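Long-range contact in major extracellular endoglucanase (Xanthomonas campestris pv. campestris, PDB 4TUF), which cleaves internal beta-1,4-glucosidic linkages in cellulose, lichenin and cereal beta-D-glucans, a family 5 endoglucanase whose catalytic domain is a TIM barrel: residues A[232-237]-A[273-278]. Sequence-based numbering, arbitrary orientation.
Sequences LLAPHV and ALLLGE
L233 and L274 are joined by a single backbone bridge, the two segments running 38° apart: L233 N bonds to A273 O, and L275 N to L233 O at 3.1 Å, nearly straight. Further along, the pairing is carried by one hydrogen bond at a time: G277 N reaches P235 O at 3.0 Å by a more bent bond, 273-278 turns a corner at G277 and E278, and V237 N is held by E278 O. In between, where proline has no N-H to offer, L275 O receives a CA-H...O contact from A234 at 3.2 Å. Aliphatic side chains pack alongside. L275 places CG between its backbone N and carbonyl carbon (chi1 49°), and this CG lies 4.0 Å from CD1 of L232, the side chains crossing at about a right angle; its CD1 meets the methyl of A234. L276 sets CD2 against P235 CG and CD1 against V237 CG1 at 3.6 Å; F265 of helix 257-266 packs on P235 and L276, L297 of helix 288-303 on V237 and L276. Strand 231-238, helix 257-266 and strand 276-280 form one beta-alpha-beta unit of the TIM barrel of glycoside hydrolase family 5, and the pairing leads into its active site. There E278, by similarity the nucleophile, lays CB over the centre of one face of the H236 imidazole, 3.7 Å from the ring centroid, a CH-pi contact. Its chain is extended beyond CG; CD lies 3.3 Å from H236 CE1, and the carboxylate and ring planes are 29° apart. The polar ends are fixed from outside: OE1 by the Y238 hydroxyl, OE2 by a salt bridge to R58, and H236 ND1 by E157, the probable proton donor.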
loop_
_atom_site.group_PDB
_atom_site.type_symbol
_atom_site.label_atom_id
_atom_site.label_comp_id
_atom_site.label_asym_id
_atom_site.label_seq_id
_atom_site.Cartn_x
_atom_site.Cartn_y
_atom_site.Cartn_z
ATOM N N LEU A 232 -6.354 9.614 -4.471
ATOM C CA LEU A 232 -6.176 8.276 -5.007
ATOM C C LEU A 232 -6.728 7.286 -3.988
ATOM O O LEU A 232 -6.263 7.245 -2.850
ATOM C CB LEU A 232 -4.695 8.016 -5.302
ATOM C CG LEU A 232 -4.219 6.647 -5.792
ATOM C CD1 LEU A 232 -4.760 6.315 -7.181
ATOM C CD2 LEU A 232 -2.695 6.603 -5.784
ATOM N N LEU A 233 -7.743 6.519 -4.372
ATOM C CA LEU A 233 -8.332 5.549 -3.455
ATOM C C LEU A 233 -7.562 4.235 -3.542
ATOM O O LEU A 233 -7.289 3.731 -4.639
ATOM C CB LEU A 233 -9.808 5.326 -3.770
ATOM C CG LEU A 233 -10.781 6.501 -3.656
ATOM C CD1 LEU A 233 -12.151 6.052 -4.123
ATOM C CD2 LEU A 233 -10.857 7.028 -2.231
ATOM N N ALA A 234 -7.205 3.681 -2.387
ATOM C CA ALA A 234 -6.310 2.528 -2.362
ATOM C C ALA A 234 -6.698 1.478 -1.324
ATOM O O ALA A 234 -5.944 1.220 -0.393
ATOM C CB ALA A 234 -4.877 2.996 -2.119
ATOM N N PRO A 235 -7.867 0.847 -1.491
ATOM C CA PRO A 235 -8.264 -0.154 -0.502
ATOM C C PRO A 235 -7.403 -1.410 -0.589
ATOM O O PRO A 235 -6.632 -1.575 -1.537
ATOM C CB PRO A 235 -9.710 -0.461 -0.884
ATOM C CG PRO A 235 -9.749 -0.230 -2.348
ATOM C CD PRO A 235 -8.828 0.931 -2.605
ATOM N N HIS A 236 -7.540 -2.281 0.400
ATOM C CA HIS A 236 -6.862 -3.563 0.388
ATOM C C HIS A 236 -7.887 -4.677 0.222
ATOM O O HIS A 236 -9.052 -4.524 0.591
ATOM C CB HIS A 236 -6.067 -3.771 1.679
ATOM C CG HIS A 236 -4.983 -2.763 1.897
ATOM N ND1 HIS A 236 -4.047 -2.887 2.901
ATOM C CD2 HIS A 236 -4.683 -1.616 1.240
ATOM C CE1 HIS A 236 -3.220 -1.855 2.857
ATOM N NE2 HIS A 236 -3.584 -1.070 1.859
ATOM N N VAL A 237 -7.448 -5.802 -0.324
ATOM C CA VAL A 237 -8.285 -6.990 -0.373
ATOM C C VAL A 237 -7.395 -8.229 -0.362
ATOM O O VAL A 237 -6.338 -8.243 -0.988
ATOM C CB VAL A 237 -9.202 -6.982 -1.616
ATOM C CG1 VAL A 237 -8.401 -6.706 -2.869
ATOM C CG2 VAL A 237 -9.967 -8.290 -1.740
ATOM N N ALA A 273 -10.232 7.757 -9.212
ATOM C CA ALA A 273 -8.992 7.032 -9.461
ATOM C C ALA A 273 -8.855 5.983 -8.375
ATOM O O ALA A 273 -8.924 6.308 -7.189
ATOM C CB ALA A 273 -7.793 7.967 -9.465
ATOM N N LEU A 274 -8.685 4.726 -8.777
ATOM C CA LEU A 274 -8.647 3.632 -7.817
ATOM C C LEU A 274 -7.667 2.537 -8.214
ATOM O O LEU A 274 -7.521 2.196 -9.387
ATOM C CB LEU A 274 -10.049 3.044 -7.642
ATOM C CG LEU A 274 -10.311 2.050 -6.505
ATOM C CD1 LEU A 274 -11.752 2.169 -6.035
ATOM C CD2 LEU A 274 -10.018 0.616 -6.935
ATOM N N LEU A 275 -6.987 2.005 -7.209
ATOM C CA LEU A 275 -6.134 0.839 -7.359
ATOM C C LEU A 275 -6.074 0.124 -6.012
ATOM O O LEU A 275 -6.518 0.666 -5.003
ATOM C CB LEU A 275 -4.734 1.238 -7.843
ATOM C CG LEU A 275 -3.964 2.373 -7.150
ATOM C CD1 LEU A 275 -3.505 2.014 -5.746
ATOM C CD2 LEU A 275 -2.765 2.779 -7.994
ATOM N N LEU A 276 -5.519 -1.080 -5.983
ATOM C CA LEU A 276 -5.339 -1.777 -4.715
ATOM C C LEU A 276 -3.964 -1.496 -4.096
ATOM O O LEU A 276 -2.932 -1.723 -4.720
ATOM C CB LEU A 276 -5.529 -3.275 -4.912
ATOM C CG LEU A 276 -6.910 -3.670 -5.412
ATOM C CD1 LEU A 276 -6.960 -5.159 -5.721
ATOM C CD2 LEU A 276 -7.949 -3.286 -4.382
ATOM N N GLY A 277 -3.957 -1.003 -2.862
ATOM C CA GLY A 277 -2.717 -0.777 -2.143
ATOM C C GLY A 277 -2.042 -2.077 -1.746
ATOM O O GLY A 277 -0.816 -2.177 -1.744
ATOM N N GLU A 278 -2.846 -3.074 -1.395
ATOM C CA GLU A 278 -2.344 -4.410 -1.092
ATOM C C GLU A 278 -3.322 -5.471 -1.575
ATOM O O GLU A 278 -4.518 -5.410 -1.284
ATOM C CB GLU A 278 -2.110 -4.589 0.412
ATOM C CG GLU A 278 -0.970 -3.775 0.996
ATOM C CD GLU A 278 -0.807 -4.009 2.482
ATOM O OE1 GLU A 278 -1.352 -5.016 2.975
ATOM O OE2 GLU A 278 -0.141 -3.194 3.161
#